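Local coordinates for protein flap endonuclease 1 (Desulfurococcus amylolyticus, PDB 3ORY) that probably cleaves the 5' flaps of branched DNA during replication and repair, as a structure-specific nuclease of the XPG/FEN1 family, at residues E168-Y173 and D304-E309; Y91-K96 and R147-L152; I37-G42 and A172-K177. All blocks are in the same frame, centred on the assembly; numbering follows the deposited sequence.

Contact 1: residues E168-Y173 and D304-E309; sequences EAQAAY and DNYRIE
Tyr173 and Asp304 meet through a short hydrogen bond, with Tyr173 OH donating to Asp304 OD1 over 2.5 Å. The carboxylate oxygen approaches the edge of the phenol ring, close to its plane. On its own side the aspartate takes the proton on the syn side, from a donor 27° out of the carboxylate plane. Tyr173 reaches this partner because its CG stands anti to the backbone N (chi1 -174°), which carries the ring outward from the helix towards the loop. The second pairing is looser. Gln170 brings its amide nitrogen obliquely to the ring of Tyr306, Gln170 NE2 lying 3.5 Å from Tyr306 CD2, with the amide and ring planes 72° apart. Gln170 OE1 is held by the backbone N of Thr303, which ties the amide to the residue just before Asp304. The contact therefore pins the loop between helices 290-298 and 315-325 onto helix 167-176, one of the helices packed on the mixed sheet of the PIN-like nuclease fold. With a phenylalanine in place of Tyr173, Asp304 would probably lose its hydrogen-bond donor and this part of the loop would be less firmly tied to the helix. Further out, an inverse gamma turn is centred on Asn305, between the two loop residues that touch the helix; the Tyr306 N to Asp304 O bond inside it is weak, 3.0 Å long. Tyr306 OH is hydrogen-bonded to Asp179, and the ring also packs on Ile174 one turn along from Gln170. On the helix itself, backbone bonds such as Tyr173 N to Ala169 O keep the two contact-making side chains on one side, while Glu168 OE2 is hydrogen-bonded to Ser185 OG and lies close to Asp41 and Asp187.

Contact 2: residues Y91-K96 and R147-L152; sequences YVFDGK and RDAKSL
The Phe93 ring lies flat against the aliphatic chain of Lys150, the two side chains running past each other in opposite directions. Lys150 CG sits over one face of the ring in a CH-pi contact, 4.1 Å from the centroid and 24° off the normal, displaced towards the rim near CD2 and CE2. Further along the lysine, CE comes within 3.6 Å of Phe93 CG, so the methylene chain follows the ring from its outer part back to its root. This is possible because the chain is extended beyond CG (chi2 169°, with the later torsions also near 180°). Ala149 adds a smaller apolar touch: its CB, 4.4 Å from Phe93 CZ, approaches the far end of the ring obliquely. While the methylenes cover the phenyl group, the ammonium is carried beyond it to polar partners. Lys150 NZ donates to a water 3.0 Å away, which in turn donates to Asp94 O, and NZ also bonds Gln162 OE1. The lysine thus reaches the end of the strand twice over, through its chain on Phe93 and through water on the next residue. Asp94 itself turns its carboxylate away from the helix: OD2 takes the N-H of Lys96 at 3.0 Å, forming an Asx turn just after the strand, and OD1 forms a salt bridge with Lys101 NZ and accepts from Gly167 N. Phe93 and Asp94 stand at the C-terminal end of a parallel strand, where PIN-like nucleases carry their acidic residues, so Asp94 may belong to the active site. In the core of the fold, helix 143-156 packs against this end of strand 88-93 with two further helices around it, Phe93 touching Leu46 of helix 42-52 and Ala149 touching Leu75 of helix 70-84.

Contact 3: residues I37-G42 and A172-K177; sequences IIVIDG and AYIVKK
Val39 meets the helix with both of its methyls, each finding a different residue. CG1 lies 3.8 Å from Val175 CG2, and CG2 lies 3.9 Å from Ile174 CD1, so one branched strand residue is set against two consecutive helix residues. The first torsion makes this division: CG1 stands between the backbone N and the carbonyl carbon (chi1 58°), leaving CG2 anti to the N, and the fork opens towards the helix. Ile174 reaches across with the end of its longer branch, whereas Val175 offers a methyl that sits beside its backbone N. The side chains cross at an angle rather than lying alongside one another. All three residues are buried, and the contact is purely apolar, burying 130 Å², both sides summed, with Val39 and Ile174 facing each other at the nearest approach of the backbones, 7.6 Å between CA atoms. The other side of the helix is quite different. Lys176 and Lys177 are exposed, and Tyr173 is only partly covered, with Lys177 CG resting 3.6 Å above one face of its ring. Further along the strand, Asp41 points its carboxylate to polar surroundings: OD2 caps the N terminus of helix 42-52 through the backbone N of Asn44, and it lies close to the like-charged Glu168 OE2, near a phosphate ion probably from the crystallisation liquor. Strand 37-41 is central in the parallel part of the sheet, hydrogen-bonded to 88-93 on one edge and to 182-184 on the other; Val39 also packs on Val90 and Val92. Helix 167-176 connects strand 160-162 to strand 182-184 in a beta-alpha-beta crossover that passes over the two strands between them, 88-93 and 37-41, in keeping with the 3-2-1-4-5 order of the five parallel strands, as in PIN-like nucleases.

How the contacts relate
Contacts 1 and 3 use different sides of helix 167-176, one meeting the loop around 304-309 and one the sheet, and share Ala172 and Tyr173; their centres are about 6 Å apart. Contact 2 lies about 13 Å from contact 1 and 15 Å from contact 3, centre to centre, and its strand 88-93 lies next to both: Val92 CG2 packs 3.7 Å from Gln170 CG, and Val92 O probably accepts from Gly42 N at 2.8 Å. Asp41 and Glu168 come together near a phosphate ion, Glu168 N lying 3.0 Å from Asp41 OD1, with Asp94 farther off on the same edge; such an acidic group is consistent with the family's metal-binding active site.

Contact 1: residues E168-Y173 and D304-E309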
loop_
_atom_site.group_PDB
_atom_site.type_symbol
_atom_site.label_atom_id
_atom_site.label_comp_id
_atom_site.label_asym_id
_atom_site.label_seq_id
_atom_site.Cartn_x
_atom_site.Cartn_y
_atom_site.Cartn_z
ATOM N N GLU A 168 9.179 -1.097 -0.114
ATOM C CA GLU A 168 8.847 -1.042 -1.549
ATOM C C GLU A 168 10.028 -1.418 -2.442
ATOM O O GLU A 168 9.839 -2.043 -3.492
ATOM C CB GLU A 168 8.319 0.349 -1.938
ATOM C CG GLU A 168 7.020 0.758 -1.212
ATOM C CD GLU A 168 5.753 0.083 -1.780
ATOM O OE1 GLU A 168 5.837 -0.656 -2.787
ATOM O OE2 GLU A 168 4.664 0.290 -1.199
ATOM N N ALA A 169 11.236 -1.030 -2.025
ATOM C CA ALA A 169 12.479 -1.381 -2.747
ATOM C C ALA A 169 12.784 -2.875 -2.689
ATOM O O ALA A 169 13.188 -3.473 -3.687
ATOM C CB ALA A 169 13.668 -0.590 -2.158
ATOM N N GLN A 170 12.640 -3.459 -1.499
ATOM C CA GLN A 170 12.817 -4.899 -1.323
ATOM C C GLN A 170 11.775 -5.689 -2.104
ATOM O O GLN A 170 12.106 -6.717 -2.707
ATOM C CB GLN A 170 12.783 -5.297 0.162
ATOM C CG GLN A 170 13.091 -6.784 0.418
ATOM C CD GLN A 170 14.509 -7.171 0.042
ATOM O OE1 GLN A 170 15.443 -6.383 0.212
ATOM N NE2 GLN A 170 14.681 -8.392 -0.466
ATOM N N ALA A 171 10.529 -5.211 -2.102
ATOM C CA ALA A 171 9.468 -5.825 -2.917
ATOM C C ALA A 171 9.880 -5.858 -4.393
ATOM O O ALA A 171 9.836 -6.917 -5.026
ATOM C CB ALA A 171 8.128 -5.077 -2.743
ATOM N N ALA A 172 10.298 -4.703 -4.923
ATOM C CA ALA A 172 10.783 -4.606 -6.309
ATOM C C ALA A 172 11.920 -5.582 -6.588
ATOM O O ALA A 172 11.948 -6.230 -7.640
ATOM C CB ALA A 172 11.230 -3.171 -6.629
ATOM N N TYR A 173 12.865 -5.675 -5.648
ATOM C CA TYR A 173 14.026 -6.555 -5.809
ATOM C C TYR A 173 13.653 -8.042 -5.842
ATOM O O TYR A 173 14.211 -8.811 -6.628
ATOM C CB TYR A 173 15.066 -6.295 -4.715
ATOM C CG TYR A 173 16.354 -7.082 -4.898
ATOM C CD1 TYR A 173 17.264 -6.756 -5.918
ATOM C CD2 TYR A 173 16.667 -8.143 -4.049
ATOM C CE1 TYR A 173 18.460 -7.482 -6.084
ATOM C CE2 TYR A 173 17.858 -8.876 -4.208
ATOM C CZ TYR A 173 18.736 -8.545 -5.225
ATOM O OH TYR A 173 19.896 -9.272 -5.362
ATOM N N ASP A 304 19.611 -10.167 -0.500
ATOM C CA ASP A 304 19.422 -11.535 -0.986
ATOM C C ASP A 304 19.102 -12.484 0.145
ATOM O O ASP A 304 18.838 -13.666 -0.091
ATOM C CB ASP A 304 20.715 -12.037 -1.640
ATOM C CG ASP A 304 20.967 -11.406 -2.966
ATOM O OD1 ASP A 304 20.001 -11.229 -3.731
ATOM O OD2 ASP A 304 22.140 -11.093 -3.248
ATOM N N ASN A 305 19.156 -11.970 1.372
ATOM C CA ASN A 305 19.017 -12.775 2.578
ATOM C C ASN A 305 17.546 -12.957 2.967
ATOM O O ASN A 305 17.069 -12.366 3.933
ATOM C CB ASN A 305 19.841 -12.148 3.721
ATOM C CG ASN A 305 19.733 -12.920 5.028
ATOM O OD1 ASN A 305 19.595 -14.140 5.027
ATOM N ND2 ASN A 305 19.806 -12.201 6.156
ATOM N N TYR A 306 16.833 -13.752 2.177
ATOM C CA TYR A 306 15.443 -14.091 2.444
ATOM C C TYR A 306 15.172 -15.455 1.847
ATOM O O TYR A 306 15.848 -15.869 0.907
ATOM C CB TYR A 306 14.466 -13.056 1.853
ATOM C CG TYR A 306 14.530 -12.901 0.338
ATOM C CD1 TYR A 306 13.846 -13.777 -0.509
ATOM C CD2 TYR A 306 15.271 -11.865 -0.244
ATOM C CE1 TYR A 306 13.918 -13.640 -1.906
ATOM C CE2 TYR A 306 15.340 -11.712 -1.627
ATOM C CZ TYR A 306 14.665 -12.601 -2.449
ATOM O OH TYR A 306 14.748 -12.437 -3.808
ATOM N N ARG A 307 14.176 -16.144 2.384
ATOM C CA ARG A 307 13.746 -17.417 1.816
ATOM C C ARG A 307 12.252 -17.581 2.059
ATOM O O ARG A 307 11.826 -17.871 3.179
ATOM C CB ARG A 307 14.558 -18.590 2.396
ATOM C CG ARG A 307 14.107 -19.973 1.904
ATOM C CD ARG A 307 15.290 -20.910 1.665
ATOM N NE ARG A 307 14.873 -22.292 1.410
ATOM C CZ ARG A 307 15.344 -23.358 2.061
ATOM N NH1 ARG A 307 16.268 -23.215 3.009
ATOM N NH2 ARG A 307 14.903 -24.573 1.753
ATOM N N ILE A 308 11.474 -17.400 0.996
ATOM C CA ILE A 308 10.018 -17.351 1.071
ATOM C C ILE A 308 9.398 -18.753 1.144
ATOM O O ILE A 308 9.380 -19.496 0.150
ATOM C CB ILE A 308 9.437 -16.565 -0.121
ATOM C CG1 ILE A 308 10.049 -15.153 -0.187
ATOM C CG2 ILE A 308 7.922 -16.510 -0.040
ATOM C CD1 ILE A 308 9.909 -14.492 -1.546
ATOM N N GLU A 309 8.899 -19.098 2.330
ATOM C CA GLU A 309 8.264 -20.398 2.570
ATOM C C GLU A 309 6.944 -20.216 3.307
ATOM O O GLU A 309 6.821 -19.352 4.170
ATOM C CB GLU A 309 9.179 -21.313 3.390
ATOM C CG GLU A 309 10.461 -21.749 2.678
ATOM C CD GLU A 309 11.356 -22.616 3.552
ATOM O OE1 GLU A 309 11.211 -22.582 4.796
ATOM O OE2 GLU A 309 12.210 -23.339 2.993
#

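Contact 2: residues Y91-K96 and R147-L152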
loop_
_atom_site.group_PDB
_atom_site.type_symbol
_atom_site.label_atom_id
_atom_site.label_comp_id
_atom_site.label_asym_id
_atom_site.label_seq_id
_atom_site.Cartn_x
_atom_site.Cartn_y
_atom_site.Cartn_z
ATOM N N TYR A 91 4.535 -10.970 2.560
ATOM C CA TYR A 91 4.603 -9.562 2.925
ATOM C C TYR A 91 6.056 -9.147 3.075
ATOM O O TYR A 91 6.920 -9.985 3.320
ATOM C CB TYR A 91 3.814 -9.300 4.216
ATOM C CG TYR A 91 2.312 -9.322 3.987
ATOM C CD1 TYR A 91 1.600 -8.140 3.753
ATOM C CD2 TYR A 91 1.610 -10.525 3.987
ATOM C CE1 TYR A 91 0.213 -8.165 3.541
ATOM C CE2 TYR A 91 0.239 -10.559 3.772
ATOM C CZ TYR A 91 -0.449 -9.380 3.545
ATOM O OH TYR A 91 -1.800 -9.437 3.337
ATOM N N VAL A 92 6.330 -7.860 2.891
ATOM C CA VAL A 92 7.665 -7.337 3.123
ATOM C C VAL A 92 7.566 -6.116 4.029
ATOM O O VAL A 92 6.775 -5.204 3.773
ATOM C CB VAL A 92 8.426 -7.024 1.800
ATOM C CG1 VAL A 92 7.625 -6.092 0.889
ATOM C CG2 VAL A 92 9.838 -6.470 2.096
ATOM N N PHE A 93 8.363 -6.109 5.096
ATOM C CA PHE A 93 8.320 -5.023 6.059
ATOM C C PHE A 93 9.590 -4.199 6.038
ATOM O O PHE A 93 10.697 -4.738 5.895
ATOM C CB PHE A 93 8.038 -5.566 7.468
ATOM C CG PHE A 93 6.633 -6.073 7.637
ATOM C CD1 PHE A 93 5.584 -5.190 7.835
ATOM C CD2 PHE A 93 6.363 -7.437 7.595
ATOM C CE1 PHE A 93 4.257 -5.660 7.994
ATOM C CE2 PHE A 93 5.055 -7.921 7.738
ATOM C CZ PHE A 93 3.999 -7.024 7.938
ATOM N N ASP A 94 9.400 -2.892 6.203
ATOM C CA ASP A 94 10.435 -1.870 6.098
ATOM C C ASP A 94 11.486 -2.084 7.169
ATOM O O ASP A 94 11.190 -2.621 8.240
ATOM C CB ASP A 94 9.778 -0.488 6.286
ATOM C CG ASP A 94 10.547 0.632 5.609
ATOM O OD1 ASP A 94 10.181 0.994 4.472
ATOM O OD2 ASP A 94 11.515 1.155 6.214
ATOM N N GLY A 95 12.710 -1.658 6.877
ATOM C CA GLY A 95 13.803 -1.704 7.842
ATOM C C GLY A 95 13.665 -0.669 8.947
ATOM O O GLY A 95 14.309 -0.782 9.985
ATOM N N LYS A 96 12.818 0.328 8.730
ATOM C CA LYS A 96 12.592 1.377 9.730
ATOM C C LYS A 96 11.193 1.282 10.324
ATOM O O LYS A 96 10.256 0.874 9.636
ATOM C CB LYS A 96 12.809 2.774 9.115
ATOM C CG LYS A 96 14.272 3.083 8.723
ATOM C CD LYS A 96 15.210 2.856 9.910
ATOM C CE LYS A 96 16.677 2.845 9.479
ATOM N NZ LYS A 96 17.055 4.154 8.860
ATOM N N ARG A 147 4.568 -5.055 14.846
ATOM C CA ARG A 147 4.916 -6.265 15.587
ATOM C C ARG A 147 3.746 -7.250 15.626
ATOM O O ARG A 147 3.929 -8.430 15.343
ATOM C CB ARG A 147 5.355 -5.895 17.012
ATOM C CG ARG A 147 5.699 -7.059 17.934
ATOM C CD ARG A 147 6.499 -6.557 19.162
ATOM N NE ARG A 147 7.726 -5.851 18.753
ATOM C CZ ARG A 147 7.953 -4.544 18.916
ATOM N NH1 ARG A 147 7.045 -3.766 19.509
ATOM N NH2 ARG A 147 9.102 -4.013 18.496
ATOM N N ASP A 148 2.554 -6.768 15.975
ATOM C CA ASP A 148 1.364 -7.632 16.023
ATOM C C ASP A 148 1.012 -8.215 14.661
ATOM O O ASP A 148 0.629 -9.384 14.564
ATOM C CB ASP A 148 0.164 -6.886 16.626
ATOM C CG ASP A 148 0.363 -6.571 18.111
ATOM O OD1 ASP A 148 1.221 -7.223 18.751
ATOM O OD2 ASP A 148 -0.314 -5.658 18.630
ATOM N N ALA A 149 1.164 -7.405 13.613
ATOM C CA ALA A 149 0.921 -7.853 12.244
ATOM C C ALA A 149 1.857 -9.002 11.865
ATOM O O ALA A 149 1.419 -9.996 11.275
ATOM C CB ALA A 149 1.076 -6.686 11.251
ATOM N N LYS A 150 3.136 -8.858 12.209
ATOM C CA LYS A 150 4.118 -9.915 11.971
ATOM C C LYS A 150 3.740 -11.186 12.749
ATOM O O LYS A 150 3.779 -12.277 12.188
ATOM C CB LYS A 150 5.532 -9.454 12.341
ATOM C CG LYS A 150 6.121 -8.414 11.379
ATOM C CD LYS A 150 7.405 -7.795 11.942
ATOM C CE LYS A 150 7.980 -6.806 10.931
ATOM N NZ LYS A 150 9.196 -6.125 11.470
ATOM N N SER A 151 3.367 -11.036 14.020
ATOM C CA SER A 151 2.935 -12.180 14.838
ATOM C C SER A 151 1.723 -12.878 14.239
ATOM O O SER A 151 1.654 -14.106 14.240
ATOM C CB SER A 151 2.608 -11.748 16.271
ATOM O OG SER A 151 3.772 -11.271 16.926
ATOM N N LEU A 152 0.764 -12.101 13.742
ATOM C CA LEU A 152 -0.432 -12.686 13.127
ATOM C C LEU A 152 -0.083 -13.508 11.874
ATOM O O LEU A 152 -0.574 -14.627 11.696
ATOM C CB LEU A 152 -1.476 -11.609 12.801
ATOM C CG LEU A 152 -2.735 -12.105 12.071
ATOM C CD1 LEU A 152 -3.539 -13.121 12.933
ATOM C CD2 LEU A 152 -3.613 -10.933 11.643
HETATM O O HOH W 1 9.224 -3.526 10.009
#

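Contact 3: residues I37-G42 and A172-K177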
loop_
_atom_site.group_PDB
_atom_site.type_symbol
_atom_site.label_atom_id
_atom_site.label_comp_id
_atom_site.label_asym_id
_atom_site.label_seq_id
_atom_site.Cartn_x
_atom_site.Cartn_y
_atom_site.Cartn_z
ATOM N N ILE A 37 3.041 -15.871 -6.988
ATOM C CA ILE A 37 3.579 -15.323 -5.751
ATOM C C ILE A 37 3.514 -13.808 -5.847
ATOM O O ILE A 37 4.041 -13.218 -6.790
ATOM C CB ILE A 37 5.027 -15.797 -5.495
ATOM C CG1 ILE A 37 5.081 -17.334 -5.433
ATOM C CG2 ILE A 37 5.595 -15.139 -4.201
ATOM C CD1 ILE A 37 6.494 -17.939 -5.442
ATOM N N ILE A 38 2.849 -13.179 -4.883
ATOM C CA ILE A 38 2.716 -11.725 -4.871
ATOM C C ILE A 38 3.381 -11.187 -3.616
ATOM O O ILE A 38 3.069 -11.634 -2.502
ATOM C CB ILE A 38 1.229 -11.270 -4.945
ATOM C CG1 ILE A 38 0.536 -11.810 -6.202
ATOM C CG2 ILE A 38 1.102 -9.739 -4.862
ATOM C CD1 ILE A 38 1.100 -11.322 -7.504
ATOM N N VAL A 39 4.317 -10.257 -3.791
ATOM C CA VAL A 39 4.982 -9.661 -2.638
ATOM C C VAL A 39 4.303 -8.347 -2.242
ATOM O O VAL A 39 4.321 -7.366 -2.984
ATOM C CB VAL A 39 6.529 -9.565 -2.810
ATOM C CG1 VAL A 39 6.923 -8.758 -4.032
ATOM C CG2 VAL A 39 7.192 -9.020 -1.543
ATOM N N ILE A 40 3.700 -8.346 -1.060
ATOM C CA ILE A 40 2.844 -7.245 -0.630
ATOM C C ILE A 40 3.576 -6.337 0.342
ATOM O O ILE A 40 4.030 -6.782 1.405
ATOM C CB ILE A 40 1.546 -7.779 0.041
ATOM C CG1 ILE A 40 0.841 -8.774 -0.897
ATOM C CG2 ILE A 40 0.614 -6.611 0.441
ATOM C CD1 ILE A 40 -0.219 -9.660 -0.187
ATOM N N ASP A 41 3.696 -5.061 -0.016
ATOM C CA ASP A 41 4.339 -4.131 0.887
ATOM C C ASP A 41 3.526 -4.059 2.168
ATOM O O ASP A 41 2.313 -3.819 2.139
ATOM C CB ASP A 41 4.506 -2.754 0.266
ATOM C CG ASP A 41 5.269 -1.822 1.165
ATOM O OD1 ASP A 41 6.519 -1.873 1.155
ATOM O OD2 ASP A 41 4.618 -1.055 1.905
ATOM N N GLY A 42 4.209 -4.315 3.279
ATOM C CA GLY A 42 3.583 -4.455 4.589
ATOM C C GLY A 42 2.946 -3.172 5.106
ATOM O O GLY A 42 1.764 -3.157 5.411
ATOM N N ALA A 172 10.298 -4.703 -4.923
ATOM C CA ALA A 172 10.783 -4.606 -6.309
ATOM C C ALA A 172 11.920 -5.582 -6.588
ATOM O O ALA A 172 11.948 -6.230 -7.640
ATOM C CB ALA A 172 11.230 -3.171 -6.629
ATOM N N TYR A 173 12.865 -5.675 -5.648
ATOM C CA TYR A 173 14.026 -6.555 -5.809
ATOM C C TYR A 173 13.653 -8.042 -5.842
ATOM O O TYR A 173 14.211 -8.811 -6.628
ATOM C CB TYR A 173 15.066 -6.295 -4.715
ATOM C CG TYR A 173 16.354 -7.082 -4.898
ATOM C CD1 TYR A 173 17.264 -6.756 -5.918
ATOM C CD2 TYR A 173 16.667 -8.143 -4.049
ATOM C CE1 TYR A 173 18.460 -7.482 -6.084
ATOM C CE2 TYR A 173 17.858 -8.876 -4.208
ATOM C CZ TYR A 173 18.736 -8.545 -5.225
ATOM O OH TYR A 173 19.896 -9.272 -5.362
ATOM N N ILE A 174 12.724 -8.447 -4.980
ATOM C CA ILE A 174 12.207 -9.818 -5.000
ATOM C C ILE A 174 11.601 -10.177 -6.377
ATOM O O ILE A 174 11.828 -11.282 -6.910
ATOM C CB ILE A 174 11.204 -10.051 -3.830
ATOM C CG1 ILE A 174 11.955 -9.984 -2.488
ATOM C CG2 ILE A 174 10.475 -11.395 -3.968
ATOM C CD1 ILE A 174 11.033 -9.830 -1.242
ATOM N N VAL A 175 10.853 -9.248 -6.960
ATOM C CA VAL A 175 10.311 -9.467 -8.304
ATOM C C VAL A 175 11.433 -9.516 -9.357
ATOM O O VAL A 175 11.409 -10.382 -10.232
ATOM C CB VAL A 175 9.243 -8.419 -8.692
ATOM C CG1 VAL A 175 8.621 -8.770 -10.050
ATOM C CG2 VAL A 175 8.139 -8.355 -7.632
ATOM N N LYS A 176 12.408 -8.603 -9.252
ATOM C CA LYS A 176 13.593 -8.600 -10.133
ATOM C C LYS A 176 14.311 -9.943 -10.147
ATOM O O LYS A 176 14.761 -10.408 -11.206
ATOM C CB LYS A 176 14.601 -7.545 -9.695
ATOM C CG LYS A 176 14.279 -6.116 -10.081
ATOM C CD LYS A 176 15.448 -5.231 -9.649
ATOM C CE LYS A 176 15.128 -3.762 -9.731
ATOM N NZ LYS A 176 16.363 -2.950 -9.531
ATOM N N LYS A 177 14.431 -10.550 -8.966
ATOM C CA LYS A 177 15.126 -11.829 -8.799
ATOM C C LYS A 177 14.328 -13.034 -9.312
ATOM O O LYS A 177 14.833 -14.150 -9.312
ATOM C CB LYS A 177 15.497 -12.051 -7.320
ATOM C CG LYS A 177 16.524 -11.067 -6.752
ATOM C CD LYS A 177 17.806 -10.999 -7.579
ATOM C CE LYS A 177 18.774 -12.110 -7.208
ATOM N NZ LYS A 177 19.890 -12.181 -8.202
#